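Local coordinates for protein BIM1 (PDB 4E61) that binds microtubules at their plus ends and serves in yeast spindle orientation, dimerising through its C-terminal EB1-like motif, at the interface of chains A and B. Sequence-based numbering; all coordinates share one arbitrary frame. Chains: chain A/B, Protein BIM1.

Contact 1: the interface of chains A and B. Residues chain A 58, 84-85, 88-89; chain B 84-85, 88.
A:Phe88 and B:Phe88 meet across the dimer axis with matching torsions, each CG pointing away from its own backbone N (chi1 -176° and -175°), which sends both rings from their helices towards the partner. A:Leu85 and B:Leu85 extend in the same sense, one helical turn earlier. This is the end of the EB1-like motif away from the long coiled coil, in the four-helix bundle where the second helices of two chains (84-101 in A, 84-97 in B) pack on the long first helices. The phenylalanine rings touch at their edges: A:Phe88 CD2 is 3.4 Å from B:Phe88 CD2, and the CE2 atom of each ring lies in the plane of the other, so the pair abuts rim to rim without stacking. The leucines flank this pair and cross the phenylalanines at about a right angle. CD1 of A:Leu85 presses on CB of B:Phe88 at 3.5 Å, and the two-fold twin, B:Leu85 CD1 against A:Phe88 CB, is 3.6 Å long. The other methyl of each leucine turns to the start of the partner helix, where A:Leu85 CD2 reaches B:Ala84 CB at 3.9 Å; the small alanine probably lets the two helix starts come close. Chain A also wraps the far parts of the B:Phe88 ring. CG2 of A:Val89 sits over one face of B:Phe88, displaced towards the rim and 3.7 Å from its CZ, a CH-pi contact. On the CD1-CE1 side comes A:Thr58, near the end of the long helix 2-63, with CG2 at 3.6 Å and OG1 at 3.5 Å from B:Phe88 CE1. With an alanine in place of B:Phe88, the A:Phe88 edge, the A:Val89 methyl and the A:Thr58 side chain would probably all lose the ring they pack on, opening a gap between the chains.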
ATOM      1  N   THR A  58      20.930  -7.021 -19.670  1.00 63.16           N
ATOM      2  CA  THR A  58      21.569  -6.214 -20.708  1.00 63.08           C
ATOM      3  C   THR A  58      22.924  -5.686 -20.315  1.00 67.72           C
ATOM      4  O   THR A  58      23.721  -5.412 -21.198  1.00 67.50           O
ATOM      5  CB  THR A  58      20.654  -5.240 -21.476  1.00 66.74           C
ATOM      6  OG1 THR A  58      20.880  -3.884 -21.093  1.00 60.01           O
ATOM      7  CG2 THR A  58      19.201  -5.647 -21.493  1.00 65.25           C
ATOM      8  N   ALA A  84      25.536   5.417 -25.278  1.00 68.30           N
ATOM      9  CA  ALA A  84      24.337   6.026 -24.679  1.00 67.03           C
ATOM     10  C   ALA A  84      23.459   4.970 -23.982  1.00 67.70           C
ATOM     11  O   ALA A  84      22.789   5.294 -22.998  1.00 67.93           O
ATOM     12  CB  ALA A  84      23.531   6.762 -25.740  1.00 67.57           C
ATOM     13  N   LEU A  85      23.468   3.722 -24.492  1.00 60.32           N
ATOM     14  CA  LEU A  85      22.706   2.612 -23.924  1.00 59.11           C
ATOM     15  C   LEU A  85      23.181   2.280 -22.498  1.00 63.38           C
ATOM     16  O   LEU A  85      22.340   2.148 -21.602  1.00 63.65           O
ATOM     17  CB  LEU A  85      22.762   1.369 -24.838  1.00 58.58           C
ATOM     18  CG  LEU A  85      22.171   0.055 -24.289  1.00 62.77           C
ATOM     19  CD1 LEU A  85      20.688   0.189 -23.994  1.00 62.44           C
ATOM     20  CD2 LEU A  85      22.444  -1.103 -25.226  1.00 63.80           C
ATOM     21  N   PHE A  88      22.200   4.949 -19.989  1.00 47.35           N
ATOM     22  CA  PHE A  88      20.795   4.801 -19.646  1.00 45.47           C
ATOM     23  C   PHE A  88      20.616   3.628 -18.704  1.00 47.98           C
ATOM     24  O   PHE A  88      19.956   3.792 -17.682  1.00 48.78           O
ATOM     25  CB  PHE A  88      19.930   4.648 -20.907  1.00 46.37           C
ATOM     26  CG  PHE A  88      18.451   4.578 -20.627  1.00 47.39           C
ATOM     27  CD1 PHE A  88      17.708   5.732 -20.450  1.00 49.96           C
ATOM     28  CD2 PHE A  88      17.807   3.353 -20.496  1.00 49.53           C
ATOM     29  CE1 PHE A  88      16.335   5.661 -20.195  1.00 50.71           C
ATOM     30  CE2 PHE A  88      16.438   3.286 -20.213  1.00 51.60           C
ATOM     31  CZ  PHE A  88      15.712   4.440 -20.075  1.00 49.42           C
ATOM     32  N   VAL A  89      21.232   2.470 -19.021  1.00 42.88           N
ATOM     33  CA  VAL A  89      21.170   1.258 -18.200  1.00 42.23           C
ATOM     34  C   VAL A  89      21.675   1.555 -16.790  1.00 46.09           C
ATOM     35  O   VAL A  89      21.031   1.130 -15.829  1.00 47.07           O
ATOM     36  CB  VAL A  89      21.855   0.023 -18.865  1.00 45.18           C
ATOM     37  CG1 VAL A  89      21.958  -1.148 -17.897  1.00 44.92           C
ATOM     38  CG2 VAL A  89      21.107  -0.419 -20.110  1.00 44.90           C
TER
ATOM     39  N   ALA B  84      19.933   0.601 -30.414  1.00 70.29           N
ATOM     40  CA  ALA B  84      19.823  -0.318 -29.275  1.00 68.13           C
ATOM     41  C   ALA B  84      19.207   0.385 -28.048  1.00 66.18           C
ATOM     42  O   ALA B  84      18.538  -0.266 -27.251  1.00 64.40           O
ATOM     43  CB  ALA B  84      21.193  -0.886 -28.926  1.00 68.59           C
ATOM     44  N   LEU B  85      19.441   1.708 -27.911  1.00 59.52           N
ATOM     45  CA  LEU B  85      18.916   2.523 -26.827  1.00 58.64           C
ATOM     46  C   LEU B  85      17.389   2.560 -26.849  1.00 60.99           C
ATOM     47  O   LEU B  85      16.778   2.317 -25.806  1.00 59.71           O
ATOM     48  CB  LEU B  85      19.511   3.948 -26.846  1.00 58.55           C
ATOM     49  CG  LEU B  85      18.963   4.953 -25.810  1.00 62.78           C
ATOM     50  CD1 LEU B  85      19.180   4.482 -24.385  1.00 62.29           C
ATOM     51  CD2 LEU B  85      19.545   6.338 -26.017  1.00 65.12           C
ATOM     52  N   PHE B  88      15.837  -0.779 -25.883  1.00 48.96           N
ATOM     53  CA  PHE B  88      15.893  -0.945 -24.442  1.00 47.66           C
ATOM     54  C   PHE B  88      14.841  -0.069 -23.779  1.00 51.18           C
ATOM     55  O   PHE B  88      14.093  -0.562 -22.938  1.00 51.16           O
ATOM     56  CB  PHE B  88      17.293  -0.651 -23.899  1.00 49.00           C
ATOM     57  CG  PHE B  88      17.425  -0.918 -22.415  1.00 50.26           C
ATOM     58  CD1 PHE B  88      17.657  -2.204 -21.938  1.00 53.21           C
ATOM     59  CD2 PHE B  88      17.290   0.112 -21.492  1.00 51.97           C
ATOM     60  CE1 PHE B  88      17.724  -2.458 -20.555  1.00 53.92           C
ATOM     61  CE2 PHE B  88      17.370  -0.143 -20.112  1.00 54.64           C
ATOM     62  CZ  PHE B  88      17.587  -1.425 -19.655  1.00 52.40           C
TER

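Contact 2: the interface of chains A and B. Residues chain A 44-45, 48, 99, 102-103; chain B 40, 43-44.
B:Tyr44 drives its ring between the two helices of chain A, meeting A:Phe45 on one side and A:Phe103 at its hydroxyl end. The site lies where the parallel coiled coil of the long helices 2-63 runs into the four-helix bundle of the EB1-like motif. Packing is tight around this tyrosine, which hides 107 Å² against chain A. A:Phe45 stands almost perpendicular to it (planes 86° apart) and points an edge at the middle of its face, CE1 lying 3.6 Å from B:Tyr44 CZ; the opposite face is backed by B:Phe43 of the same chain. The phenol oxygen OH of B:Tyr44 comes over a face of the A:Phe103 ring, near its rim, a fit modelled more tightly than can be trusted, while A:Thr99 OG1 lies in the plane of the tyrosine ring at its edge, 3.8 Å from B:Tyr44 CE1. At the root of the side chain, A:Tyr44 sets CE1 against B:Tyr44 CB at 3.5 Å. Its CG sits between backbone N and carbonyl carbon (chi1 69°), whereas that of B:Tyr44 is turned opposite the carbonyl carbon (-65°), a local departure from the two-fold symmetry of the interface. B:Phe43 extends to the end of the second helix, with CZ 3.5 Å from the A:Gly102 CA and the A:Thr99 carbonyl oxygen in its ring plane. The fringe is looser: A:Leu48 CD1 stays 4.3 Å from B:Tyr44 CD1, and B:Glu40 buries merely 3 Å² beside A:Tyr44.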
ATOM      1  N   TYR A  44       3.363  -3.422  -8.207  1.00 41.10           N
ATOM      2  CA  TYR A  44       4.499  -2.534  -8.430  1.00 41.29           C
ATOM      3  C   TYR A  44       5.864  -3.150  -8.064  1.00 42.92           C
ATOM      4  O   TYR A  44       6.852  -2.855  -8.744  1.00 43.26           O
ATOM      5  CB  TYR A  44       4.263  -1.058  -7.996  1.00 42.78           C
ATOM      6  CG  TYR A  44       4.146  -0.776  -6.514  1.00 45.12           C
ATOM      7  CD1 TYR A  44       5.247  -0.906  -5.669  1.00 47.05           C
ATOM      8  CD2 TYR A  44       2.984  -0.228  -5.980  1.00 46.18           C
ATOM      9  CE1 TYR A  44       5.153  -0.626  -4.307  1.00 48.48           C
ATOM     10  CE2 TYR A  44       2.881   0.074  -4.618  1.00 46.88           C
ATOM     11  CZ  TYR A  44       3.975  -0.114  -3.786  1.00 53.30           C
ATOM     12  OH  TYR A  44       3.892   0.170  -2.435  1.00 53.73           O
ATOM     13  N   PHE A  45       5.890  -4.106  -7.099  1.00 36.71           N
ATOM     14  CA  PHE A  45       7.109  -4.861  -6.768  1.00 36.63           C
ATOM     15  C   PHE A  45       7.507  -5.779  -7.908  1.00 40.52           C
ATOM     16  O   PHE A  45       8.700  -5.836  -8.243  1.00 40.86           O
ATOM     17  CB  PHE A  45       6.999  -5.641  -5.443  1.00 38.53           C
ATOM     18  CG  PHE A  45       7.351  -4.838  -4.208  1.00 40.38           C
ATOM     19  CD1 PHE A  45       7.776  -3.520  -4.310  1.00 44.13           C
ATOM     20  CD2 PHE A  45       7.281  -5.407  -2.948  1.00 43.91           C
ATOM     21  CE1 PHE A  45       8.097  -2.780  -3.169  1.00 45.52           C
ATOM     22  CE2 PHE A  45       7.639  -4.673  -1.807  1.00 46.63           C
ATOM     23  CZ  PHE A  45       8.009  -3.352  -1.923  1.00 43.99           C
ATOM     24  N   LEU A  48       9.225  -3.762 -10.655  1.00 37.79           N
ATOM     25  CA  LEU A  48      10.599  -3.414 -10.246  1.00 37.61           C
ATOM     26  C   LEU A  48      11.542  -4.600 -10.426  1.00 41.50           C
ATOM     27  O   LEU A  48      12.671  -4.428 -10.917  1.00 40.20           O
ATOM     28  CB  LEU A  48      10.620  -2.923  -8.785  1.00 37.12           C
ATOM     29  CG  LEU A  48      10.037  -1.508  -8.584  1.00 41.43           C
ATOM     30  CD1 LEU A  48       9.584  -1.304  -7.143  1.00 40.70           C
ATOM     31  CD2 LEU A  48      11.023  -0.383  -9.083  1.00 38.91           C
ATOM     32  N   THR A  99      15.868   2.546  -4.593  1.00 42.13           N
ATOM     33  CA  THR A  99      14.582   1.989  -4.156  1.00 41.56           C
ATOM     34  C   THR A  99      14.798   0.867  -3.160  1.00 48.12           C
ATOM     35  O   THR A  99      14.085   0.794  -2.163  1.00 47.72           O
ATOM     36  CB  THR A  99      13.504   1.827  -5.285  1.00 42.61           C
ATOM     37  OG1 THR A  99      12.756   0.620  -5.169  1.00 43.67           O
ATOM     38  CG2 THR A  99      14.027   1.973  -6.657  1.00 33.53           C
ATOM     39  N   GLY A 102      15.805   2.271   0.426  1.00 68.19           N
ATOM     40  CA  GLY A 102      14.696   2.775   1.228  1.00 69.55           C
ATOM     41  C   GLY A 102      13.632   1.756   1.598  1.00 78.42           C
ATOM     42  O   GLY A 102      12.505   2.141   1.909  1.00 77.59           O
ATOM     43  N   PHE A 103      13.973   0.448   1.590  1.00 79.68           N
ATOM     44  CA  PHE A 103      13.059  -0.647   1.977  1.00 81.24           C
ATOM     45  C   PHE A 103      12.988  -0.799   3.519  1.00 89.10           C
ATOM     46  O   PHE A 103      12.125  -1.512   4.035  1.00 88.40           O
ATOM     47  CB  PHE A 103      13.519  -1.965   1.340  1.00 83.12           C
ATOM     48  CG  PHE A 103      12.442  -2.947   0.938  1.00 84.78           C
ATOM     49  CD1 PHE A 103      12.144  -3.165  -0.403  1.00 87.85           C
ATOM     50  CD2 PHE A 103      11.797  -3.729   1.892  1.00 86.75           C
ATOM     51  CE1 PHE A 103      11.187  -4.111  -0.779  1.00 88.57           C
ATOM     52  CE2 PHE A 103      10.829  -4.665   1.515  1.00 89.67           C
ATOM     53  CZ  PHE A 103      10.537  -4.856   0.182  1.00 87.76           C
TER
ATOM     54  N   GLU B  40       5.113   4.020   2.403  1.00 57.51           N
ATOM     55  CA  GLU B  40       5.842   3.122   1.502  1.00 57.01           C
ATOM     56  C   GLU B  40       5.431   3.412   0.051  1.00 60.68           C
ATOM     57  O   GLU B  40       6.286   3.572  -0.815  1.00 61.44           O
ATOM     58  CB  GLU B  40       5.487   1.656   1.781  1.00 58.28           C
ATOM     59  CG  GLU B  40       6.115   1.030   3.010  1.00 65.41           C
ATOM     60  CD  GLU B  40       5.742  -0.432   3.221  1.00 94.61           C
ATOM     61  OE1 GLU B  40       5.426  -1.133   2.228  1.00 84.45           O
ATOM     62  OE2 GLU B  40       5.778  -0.879   4.390  1.00 92.90           O
ATOM     63  N   PHE B  43       6.851   6.560  -1.534  1.00 46.97           N
ATOM     64  CA  PHE B  43       8.256   6.316  -1.840  1.00 45.58           C
ATOM     65  C   PHE B  43       8.415   5.506  -3.142  1.00 48.72           C
ATOM     66  O   PHE B  43       9.188   5.910  -4.013  1.00 47.72           O
ATOM     67  CB  PHE B  43       8.943   5.578  -0.668  1.00 46.93           C
ATOM     68  CG  PHE B  43      10.396   5.192  -0.914  1.00 48.09           C
ATOM     69  CD1 PHE B  43      11.404   6.126  -0.787  1.00 50.17           C
ATOM     70  CD2 PHE B  43      10.746   3.880  -1.272  1.00 48.74           C
ATOM     71  CE1 PHE B  43      12.739   5.769  -0.999  1.00 50.88           C
ATOM     72  CE2 PHE B  43      12.086   3.530  -1.516  1.00 51.14           C
ATOM     73  CZ  PHE B  43      13.072   4.483  -1.387  1.00 49.31           C
ATOM     74  N   TYR B  44       7.714   4.369  -3.264  1.00 45.76           N
ATOM     75  CA  TYR B  44       7.807   3.518  -4.441  1.00 45.98           C
ATOM     76  C   TYR B  44       7.211   4.134  -5.671  1.00 49.75           C
ATOM     77  O   TYR B  44       7.770   3.962  -6.754  1.00 50.44           O
ATOM     78  CB  TYR B  44       7.241   2.136  -4.181  1.00 47.65           C
ATOM     79  CG  TYR B  44       8.038   1.361  -3.162  1.00 50.29           C
ATOM     80  CD1 TYR B  44       9.320   0.904  -3.454  1.00 52.65           C
ATOM     81  CD2 TYR B  44       7.490   1.027  -1.928  1.00 51.52           C
ATOM     82  CE1 TYR B  44      10.059   0.177  -2.522  1.00 54.46           C
ATOM     83  CE2 TYR B  44       8.216   0.295  -0.989  1.00 52.82           C
ATOM     84  CZ  TYR B  44       9.507  -0.120  -1.287  1.00 59.45           C
ATOM     85  OH  TYR B  44      10.226  -0.849  -0.376  1.00 57.00           O
TER

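Contact 1 and contact 2 lie about 23 Å apart, measured between the centres of their C-alpha atoms, at opposite ends of the four-helix bundle. The same elements of chain A link them: helix 2-63 brings A:Tyr44 to contact 2 and, further along, A:Thr58 to contact 1, while helix 84-101 starts at contact 1 and runs back towards contact 2, where the tail just past it also takes part. Chain B gives its second helix to contact 1 and its first helix to contact 2. The bundle is thus closed between chains at both ends, which fits a dimer whose bundle carries on from the coiled coil.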